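Local coordinates for putative cell adhesion protein (Bacteroides fragilis, PDB 4H40) that is probably a fimbrial protein of the fimbrillin-like family, contributing to a pilus of a distinct type and so to cell adhesion, at residues B[51-56]-B[78-83]; B[137-142]-B[252-257]; B[22-27]-B[41-46]. One frame throughout, in Å; residues are numbered along the deposited sequence.

Interaction 1: B[51-56]-B[78-83]; sequences LEDGST and VRNAGT
Val78 is the side chain around which the turn at 51-56 folds. Its CG1, anti to the backbone N (chi1 178°), lies 3.7 Å from Leu51 O and also meets Leu51 CB and Glu52 O. CG2 is 3.5 Å from Ser55 OG, and Leu89 of the adjoining strand touches the same valine. The backbone closes this inner part with a pair of bonds to one residue: Gly54 N gives its hydrogen to Val78 O at 2.8 Å, while Val78 N reaches Ser55 O at 2.9 Å. Glu52 O takes two donors across the turn, Ser55 N and Ser55 OG, the hydroxyl sitting in the carbonyl plane on a lone pair.

The outer side is polar and more exposed. Asp53 divides its carboxylate between two partners. OD1 is met on the syn side by Arg79 NH1 at 2.8 Å, a salt bridge near the guanidinium plane although the two flat groups are 55° apart; OD2 accepts Asn80 N at 2.9 Å on the anti side. These two bonds should limit rotation of the carboxylate. The bend of Arg79 at chi2 (-62°) brings CD beside the Asp53 carboxylate, and from there NH1 reaches OD1. Gly54 CA lies over one guanidinium face, offset toward the rim.

This is a type II beta turn, Glu52 to Ser55 with Gly54 in its positive-phi third position, leading into strand 56-62 and bonded to the end of its antiparallel neighbour, strand 74-79.

Interaction 2: B[137-142]-B[252-257]; sequences GEYLLA and VAHTGV
Tyr139 reaches over to strand 251-257 and meets His254 through its hydroxyl. The side-chain hydrogen bond joins Tyr139 OH to His254 ND1 at 2.6 Å, and either atom could be the donor. The two side chains cross at about a right angle, yet the ring planes are 19° apart and the rings meet at their rims; Tyr139 CZ is in the plane of the imidazole.

One backbone bond crosses as well: Gly137 N to Gly256 O at 2.8 Å.

Packing centres on Gly256, which has no side chain and brings its CA up to the opposing segment. Tyr139 CE1 approaches Gly256 CA obliquely at 3.5 Å, and Glu138 O lies 3.6 Å from that same CA. Alongside, Thr255 OG1 is 3.3 Å from Gly137 CA. The carboxylate of Glu138 turns elsewhere, to Lys124 and Gly135 N.

The tyrosine-histidine bond is compatible with either state of ND1: a bare ND1 would accept from the hydroxyl, a protonated one would donate to it. A nearby arginine, Arg183, might disfavour a proton on ND1.

Interaction 3: B[22-27]-B[41-46]; sequences GYYPSI and ETLKDR
The contact belongs to the long connection between strand 23-24 and strand 56-62, where a type I beta turn from Leu43 to Arg46 folds back against Tyr24 of the short strand and the residues just after it. Leu43 CD1 stands over one face of the Tyr24 ring in a CH-pi contact, 3.9 Å from the centroid, 19° off the normal and offset toward the CD2-CE2 side of the rim. At the ring's edge, in its plane, Arg46 O lies 3.5 Å from Tyr24 CE1, and Arg46 CB is 3.7 Å from Tyr24 CD1.

Beyond CB the arginine bends at chi2 (-92°) and again at chi3, turning CD and NE back toward Pro25 and Ile27, where the guanidinium sits. There Arg46 NH2 makes a weak bond to Pro25 O at 2.7 Å, its angle poor. Ile27 CG1 lies over one guanidinium face, 3.5 Å from Arg46 NH1. The guanidinium plane is turned 81° from that of the phenol.

Arg46 N returns to Leu43 O at 3.1 Å within the turn. Ile178 of strand 177-190 touches both Tyr24 and Leu43, so the site is a beta turn packed on an aromatic side chain beside the parallel pairing of strands 23-24 and 177-190.

In the fold
All three contacts are partly buried. Interaction 1 is the most exposed, with three exposed touching residues; interaction 3 has none. Between centres, interaction 2 lies about 5 Å from the middle of the chain, interaction 3 about 13 Å and interaction 1 about 17 Å. Interactions 1 and 3 share the connection from strand 23-24 to strand 56-62, and they meet where Glu52 OE2 probably bonds Tyr23 OH and Leu51 packs on Gly22 and Tyr23. Interactions 2 and 3 touch through Leu141 and Tyr23, and strand 177-190 pairs with an element of each. Their chemistry differs: a salt bridge outside a backbone-bonded turn, a tyrosine-histidine hydrogen bond beside close glycine packing, and mainly aromatic and apolar contacts, respectively.

Interaction 1: B[51-56]-B[78-83]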
loop_
_atom_site.group_PDB
_atom_site.type_symbol
_atom_site.label_atom_id
_atom_site.label_comp_id
_atom_site.label_asym_id
_atom_site.label_seq_id
_atom_site.Cartn_x
_atom_site.Cartn_y
_atom_site.Cartn_z
ATOM N N LEU B 51 -17.794 -7.264 -27.630
ATOM C CA LEU B 51 -17.157 -5.996 -27.979
ATOM C C LEU B 51 -18.165 -4.895 -27.693
ATOM O O LEU B 51 -19.352 -5.089 -27.952
ATOM C CB LEU B 51 -16.706 -5.991 -29.454
ATOM C CG LEU B 51 -15.711 -7.082 -29.866
ATOM C CD1 LEU B 51 -15.487 -7.095 -31.373
ATOM C CD2 LEU B 51 -14.383 -6.927 -29.135
ATOM N N GLU B 52 -17.742 -3.800 -27.079
ATOM C CA GLU B 52 -18.666 -2.730 -26.688
ATOM C C GLU B 52 -19.329 -2.062 -27.908
ATOM O O GLU B 52 -18.688 -1.812 -28.928
ATOM C CB GLU B 52 -17.985 -1.680 -25.783
ATOM C CG GLU B 52 -17.455 -2.228 -24.453
ATOM C CD GLU B 52 -18.434 -2.973 -23.553
ATOM O OE1 GLU B 52 -19.598 -2.520 -23.441
ATOM O OE2 GLU B 52 -18.035 -4.000 -22.949
ATOM N N ASP B 53 -20.642 -1.862 -27.815
ATOM C CA ASP B 53 -21.441 -1.229 -28.855
ATOM C C ASP B 53 -20.869 0.161 -29.180
ATOM O O ASP B 53 -20.590 0.935 -28.258
ATOM C CB ASP B 53 -22.901 -1.136 -28.374
ATOM C CG ASP B 53 -23.904 -0.776 -29.441
ATOM O OD1 ASP B 53 -24.032 0.425 -29.749
ATOM O OD2 ASP B 53 -24.613 -1.683 -29.919
ATOM N N GLY B 54 -20.649 0.430 -30.472
ATOM C CA GLY B 54 -20.123 1.704 -30.952
ATOM C C GLY B 54 -18.616 1.757 -31.105
ATOM O O GLY B 54 -18.082 2.719 -31.663
ATOM N N SER B 55 -17.913 0.733 -30.600
ATOM C CA SER B 55 -16.462 0.625 -30.728
ATOM C C SER B 55 -16.106 0.216 -32.150
ATOM O O SER B 55 -16.971 -0.245 -32.895
ATOM C CB SER B 55 -15.887 -0.361 -29.714
ATOM O OG SER B 55 -16.203 -1.705 -30.020
ATOM N N THR B 56 -14.854 0.442 -32.545
ATOM C CA THR B 56 -14.410 0.091 -33.891
ATOM C C THR B 56 -13.298 -0.923 -33.811
ATOM O O THR B 56 -12.563 -0.954 -32.817
ATOM C CB THR B 56 -13.949 1.327 -34.700
ATOM O OG1 THR B 56 -12.836 1.954 -34.052
ATOM C CG2 THR B 56 -15.068 2.326 -34.948
ATOM N N VAL B 78 -19.009 -1.687 -34.430
ATOM C CA VAL B 78 -19.664 -2.716 -33.624
ATOM C C VAL B 78 -21.053 -2.229 -33.210
ATOM O O VAL B 78 -21.205 -1.097 -32.736
ATOM C CB VAL B 78 -18.805 -3.109 -32.377
ATOM C CG1 VAL B 78 -19.503 -4.157 -31.497
ATOM C CG2 VAL B 78 -17.407 -3.579 -32.772
ATOM N N ARG B 79 -22.054 -3.094 -33.391
ATOM C CA ARG B 79 -23.431 -2.890 -32.958
ATOM C C ARG B 79 -23.939 -4.221 -32.428
ATOM O O ARG B 79 -24.026 -5.205 -33.174
ATOM C CB ARG B 79 -24.364 -2.317 -34.055
ATOM C CG ARG B 79 -24.110 -0.868 -34.484
ATOM C CD ARG B 79 -24.276 0.186 -33.397
ATOM N NE ARG B 79 -23.705 1.460 -33.839
ATOM C CZ ARG B 79 -23.433 2.491 -33.045
ATOM N NH1 ARG B 79 -23.671 2.414 -31.740
ATOM N NH2 ARG B 79 -22.909 3.601 -33.546
ATOM N N ASN B 80 -24.228 -4.257 -31.115
ATOM C CA ASN B 80 -24.740 -5.431 -30.412
ATOM C C ASN B 80 -26.225 -5.607 -30.751
ATOM O O ASN B 80 -27.096 -5.583 -29.875
ATOM C CB ASN B 80 -24.481 -5.312 -28.905
ATOM C CG ASN B 80 -23.035 -5.495 -28.509
ATOM O OD1 ASN B 80 -22.153 -5.806 -29.321
ATOM N ND2 ASN B 80 -22.759 -5.322 -27.236
ATOM N N ALA B 81 -26.483 -5.806 -32.060
ATOM C CA ALA B 81 -27.801 -5.929 -32.649
ATOM C C ALA B 81 -28.133 -7.366 -33.083
ATOM O O ALA B 81 -29.244 -7.590 -33.551
ATOM C CB ALA B 81 -27.905 -4.988 -33.838
ATOM N N GLY B 82 -27.220 -8.324 -32.875
ATOM C CA GLY B 82 -27.421 -9.735 -33.226
ATOM C C GLY B 82 -28.421 -10.487 -32.357
ATOM O O GLY B 82 -29.003 -9.905 -31.429
ATOM N N THR B 83 -28.632 -11.797 -32.662
ATOM C CA THR B 83 -29.551 -12.686 -31.931
ATOM C C THR B 83 -29.103 -12.804 -30.461
ATOM O O THR B 83 -27.953 -13.184 -30.206
ATOM C CB THR B 83 -29.619 -14.044 -32.619
#

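Interaction 2: B[137-142]-B[252-257]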
loop_
_atom_site.group_PDB
_atom_site.type_symbol
_atom_site.label_atom_id
_atom_site.label_comp_id
_atom_site.label_asym_id
_atom_site.label_seq_id
_atom_site.Cartn_x
_atom_site.Cartn_y
_atom_site.Cartn_z
ATOM N N GLY B 137 -3.286 7.240 -21.216
ATOM C CA GLY B 137 -4.639 7.767 -21.266
ATOM C C GLY B 137 -5.458 7.207 -22.407
ATOM O O GLY B 137 -6.329 7.901 -22.948
ATOM N N GLU B 138 -5.187 5.946 -22.771
ATOM C CA GLU B 138 -5.934 5.245 -23.802
ATOM C C GLU B 138 -5.863 3.733 -23.660
ATOM O O GLU B 138 -4.891 3.195 -23.137
ATOM C CB GLU B 138 -5.494 5.664 -25.203
ATOM C CG GLU B 138 -4.079 5.290 -25.571
ATOM C CD GLU B 138 -3.718 5.812 -26.942
ATOM O OE1 GLU B 138 -4.341 5.338 -27.917
ATOM O OE2 GLU B 138 -2.890 6.750 -27.032
ATOM N N TYR B 139 -6.925 3.059 -24.118
ATOM C CA TYR B 139 -7.005 1.602 -24.135
ATOM C C TYR B 139 -6.853 1.122 -25.541
ATOM O O TYR B 139 -7.284 1.813 -26.457
ATOM C CB TYR B 139 -8.328 1.084 -23.544
ATOM C CG TYR B 139 -8.578 1.521 -22.129
ATOM C CD1 TYR B 139 -7.788 1.051 -21.083
ATOM C CD2 TYR B 139 -9.603 2.410 -21.824
ATOM C CE1 TYR B 139 -8.013 1.459 -19.771
ATOM C CE2 TYR B 139 -9.861 2.793 -20.503
ATOM C CZ TYR B 139 -9.047 2.334 -19.488
ATOM O OH TYR B 139 -9.267 2.756 -18.209
ATOM N N LEU B 140 -6.208 -0.045 -25.716
ATOM C CA LEU B 140 -6.061 -0.687 -27.010
ATOM C C LEU B 140 -6.182 -2.174 -26.855
ATOM O O LEU B 140 -5.361 -2.826 -26.208
ATOM C CB LEU B 140 -4.772 -0.332 -27.773
ATOM C CG LEU B 140 -4.632 -1.063 -29.117
ATOM C CD1 LEU B 140 -5.280 -0.301 -30.268
ATOM C CD2 LEU B 140 -3.197 -1.420 -29.393
ATOM N N LEU B 141 -7.246 -2.699 -27.449
ATOM C CA LEU B 141 -7.509 -4.119 -27.525
ATOM C C LEU B 141 -6.915 -4.587 -28.816
ATOM O O LEU B 141 -7.012 -3.881 -29.818
ATOM C CB LEU B 141 -9.008 -4.416 -27.478
ATOM C CG LEU B 141 -9.772 -4.133 -26.193
ATOM C CD1 LEU B 141 -11.222 -4.429 -26.399
ATOM C CD2 LEU B 141 -9.289 -5.005 -25.057
ATOM N N ALA B 142 -6.252 -5.727 -28.803
ATOM C CA ALA B 142 -5.603 -6.233 -30.004
ATOM C C ALA B 142 -5.306 -7.723 -29.892
ATOM O O ALA B 142 -5.550 -8.353 -28.856
ATOM C CB ALA B 142 -4.292 -5.473 -30.231
ATOM N N VAL B 252 -16.007 7.527 -9.850
ATOM C CA VAL B 252 -15.125 6.493 -10.421
ATOM C C VAL B 252 -14.378 7.075 -11.623
ATOM O O VAL B 252 -14.977 7.432 -12.640
ATOM C CB VAL B 252 -15.826 5.156 -10.796
ATOM C CG1 VAL B 252 -14.812 4.143 -11.300
ATOM C CG2 VAL B 252 -16.550 4.578 -9.597
ATOM N N ALA B 253 -13.062 7.158 -11.505
ATOM C CA ALA B 253 -12.220 7.643 -12.593
ATOM C C ALA B 253 -11.257 6.542 -12.991
ATOM O O ALA B 253 -10.766 5.824 -12.129
ATOM C CB ALA B 253 -11.480 8.902 -12.173
ATOM N N HIS B 254 -11.062 6.340 -14.282
ATOM C CA HIS B 254 -10.134 5.333 -14.786
ATOM C C HIS B 254 -9.380 5.845 -16.010
ATOM O O HIS B 254 -9.780 6.819 -16.643
ATOM C CB HIS B 254 -10.834 3.999 -15.092
ATOM C CG HIS B 254 -11.853 4.071 -16.181
ATOM N ND1 HIS B 254 -11.592 3.584 -17.441
ATOM C CD2 HIS B 254 -13.111 4.560 -16.160
ATOM C CE1 HIS B 254 -12.694 3.780 -18.142
ATOM N NE2 HIS B 254 -13.624 4.383 -17.419
ATOM N N THR B 255 -8.257 5.216 -16.300
ATOM C CA THR B 255 -7.441 5.552 -17.449
ATOM C C THR B 255 -6.532 4.406 -17.783
ATOM O O THR B 255 -6.238 3.562 -16.920
ATOM C CB THR B 255 -6.628 6.845 -17.216
ATOM O OG1 THR B 255 -6.264 7.377 -18.469
ATOM C CG2 THR B 255 -5.394 6.652 -16.354
ATOM N N GLY B 256 -6.070 4.416 -19.031
ATOM C CA GLY B 256 -5.096 3.457 -19.508
ATOM C C GLY B 256 -3.730 4.024 -19.219
ATOM O O GLY B 256 -3.547 5.247 -19.255
ATOM N N VAL B 257 -2.781 3.155 -18.901
ATOM C CA VAL B 257 -1.390 3.532 -18.699
ATOM C C VAL B 257 -0.554 2.468 -19.397
ATOM O O VAL B 257 -0.926 1.295 -19.413
ATOM C CB VAL B 257 -0.944 3.811 -17.222
ATOM C CG1 VAL B 257 -1.678 5.014 -16.644
ATOM C CG2 VAL B 257 -1.134 2.607 -16.326
#

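Interaction 3: B[22-27]-B[41-46]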
loop_
_atom_site.group_PDB
_atom_site.type_symbol
_atom_site.label_atom_id
_atom_site.label_comp_id
_atom_site.label_asym_id
_atom_site.label_seq_id
_atom_site.Cartn_x
_atom_site.Cartn_y
_atom_site.Cartn_z
ATOM N N GLY B 22 -15.211 -11.278 -29.480
ATOM C CA GLY B 22 -15.276 -10.663 -28.164
ATOM C C GLY B 22 -13.942 -10.187 -27.640
ATOM O O GLY B 22 -12.990 -10.008 -28.406
ATOM N N TYR B 23 -13.878 -9.930 -26.332
ATOM C CA TYR B 23 -12.627 -9.516 -25.730
ATOM C C TYR B 23 -12.497 -10.043 -24.301
ATOM O O TYR B 23 -13.491 -10.367 -23.648
ATOM C CB TYR B 23 -12.432 -7.984 -25.781
ATOM C CG TYR B 23 -13.219 -7.184 -24.766
ATOM C CD1 TYR B 23 -14.538 -6.822 -25.005
ATOM C CD2 TYR B 23 -12.610 -6.692 -23.622
ATOM C CE1 TYR B 23 -15.240 -6.004 -24.120
ATOM C CE2 TYR B 23 -13.305 -5.891 -22.716
ATOM C CZ TYR B 23 -14.628 -5.560 -22.960
ATOM O OH TYR B 23 -15.315 -4.770 -22.060
ATOM N N TYR B 24 -11.242 -10.169 -23.848
ATOM C CA TYR B 24 -10.927 -10.528 -22.484
ATOM C C TYR B 24 -10.752 -9.221 -21.743
ATOM O O TYR B 24 -9.863 -8.428 -22.105
ATOM C CB TYR B 24 -9.668 -11.396 -22.404
ATOM C CG TYR B 24 -9.850 -12.808 -22.893
ATOM C CD1 TYR B 24 -10.431 -13.777 -22.080
ATOM C CD2 TYR B 24 -9.386 -13.196 -24.150
ATOM C CE1 TYR B 24 -10.563 -15.093 -22.507
ATOM C CE2 TYR B 24 -9.518 -14.511 -24.592
ATOM C CZ TYR B 24 -10.118 -15.456 -23.769
ATOM O OH TYR B 24 -10.255 -16.758 -24.187
ATOM N N PRO B 25 -11.651 -8.901 -20.789
ATOM C CA PRO B 25 -11.525 -7.619 -20.080
ATOM C C PRO B 25 -10.351 -7.605 -19.106
ATOM O O PRO B 25 -9.853 -8.650 -18.679
ATOM C CB PRO B 25 -12.857 -7.518 -19.335
ATOM C CG PRO B 25 -13.233 -8.928 -19.091
ATOM C CD PRO B 25 -12.794 -9.687 -20.283
ATOM N N SER B 26 -9.938 -6.417 -18.735
ATOM C CA SER B 26 -8.870 -6.187 -17.775
ATOM C C SER B 26 -9.246 -6.774 -16.386
ATOM O O SER B 26 -10.403 -6.630 -15.973
ATOM C CB SER B 26 -8.631 -4.688 -17.679
ATOM O OG SER B 26 -7.598 -4.431 -16.750
ATOM N N ILE B 27 -8.292 -7.449 -15.693
ATOM C CA ILE B 27 -8.500 -8.041 -14.359
ATOM C C ILE B 27 -7.398 -7.595 -13.392
ATOM O O ILE B 27 -6.392 -7.031 -13.808
ATOM C CB ILE B 27 -8.597 -9.596 -14.384
ATOM C CG1 ILE B 27 -7.338 -10.264 -14.972
ATOM C CG2 ILE B 27 -9.897 -10.107 -15.017
ATOM C CD1 ILE B 27 -6.787 -11.410 -14.077
ATOM N N GLU B 41 -2.867 -21.393 -20.556
ATOM C CA GLU B 41 -3.439 -21.557 -19.221
ATOM C C GLU B 41 -3.925 -20.267 -18.542
ATOM O O GLU B 41 -4.794 -20.354 -17.679
ATOM C CB GLU B 41 -2.409 -22.242 -18.307
ATOM C CG GLU B 41 -2.169 -23.706 -18.643
ATOM C CD GLU B 41 -3.351 -24.635 -18.438
ATOM O OE1 GLU B 41 -3.828 -24.753 -17.284
ATOM O OE2 GLU B 41 -3.793 -25.253 -19.435
ATOM N N THR B 42 -3.348 -19.103 -18.871
ATOM C CA THR B 42 -3.690 -17.835 -18.230
ATOM C C THR B 42 -5.165 -17.452 -18.462
ATOM O O THR B 42 -5.838 -17.011 -17.518
ATOM C CB THR B 42 -2.717 -16.755 -18.718
ATOM O OG1 THR B 42 -1.446 -16.998 -18.118
ATOM C CG2 THR B 42 -3.164 -15.341 -18.382
ATOM N N LEU B 43 -5.666 -17.656 -19.690
ATOM C CA LEU B 43 -7.014 -17.252 -20.073
ATOM C C LEU B 43 -8.036 -18.386 -20.116
ATOM O O LEU B 43 -9.197 -18.119 -20.449
ATOM C CB LEU B 43 -6.972 -16.582 -21.461
ATOM C CG LEU B 43 -6.017 -15.424 -21.679
ATOM C CD1 LEU B 43 -6.156 -14.901 -23.071
ATOM C CD2 LEU B 43 -6.223 -14.330 -20.653
ATOM N N LYS B 44 -7.638 -19.631 -19.798
ATOM C CA LYS B 44 -8.555 -20.777 -19.901
ATOM C C LYS B 44 -9.890 -20.535 -19.154
ATOM O O LYS B 44 -10.942 -20.702 -19.780
ATOM C CB LYS B 44 -7.911 -22.141 -19.514
ATOM C CG LYS B 44 -7.365 -22.287 -18.098
ATOM C CD LYS B 44 -7.122 -23.757 -17.744
ATOM C CE LYS B 44 -6.929 -23.975 -16.262
ATOM N NZ LYS B 44 -6.852 -25.424 -15.928
ATOM N N ASP B 45 -9.853 -20.055 -17.891
ATOM C CA ASP B 45 -11.074 -19.806 -17.104
ATOM C C ASP B 45 -11.504 -18.337 -17.098
ATOM O O ASP B 45 -12.250 -17.915 -16.210
ATOM C CB ASP B 45 -10.882 -20.281 -15.658
ATOM C CG ASP B 45 -10.481 -21.728 -15.525
ATOM O OD1 ASP B 45 -10.873 -22.540 -16.401
ATOM O OD2 ASP B 45 -9.803 -22.058 -14.534
ATOM N N ARG B 46 -11.029 -17.557 -18.072
ATOM C CA ARG B 46 -11.375 -16.148 -18.159
ATOM C C ARG B 46 -12.607 -15.966 -19.021
ATOM O O ARG B 46 -12.688 -16.569 -20.100
ATOM C CB ARG B 46 -10.205 -15.328 -18.704
ATOM C CG ARG B 46 -9.086 -15.129 -17.683
ATOM C CD ARG B 46 -9.222 -13.857 -16.871
ATOM N NE ARG B 46 -9.300 -12.659 -17.702
ATOM C CZ ARG B 46 -8.247 -11.955 -18.092
ATOM N NH1 ARG B 46 -7.019 -12.346 -17.763
ATOM N NH2 ARG B 46 -8.406 -10.868 -18.829
#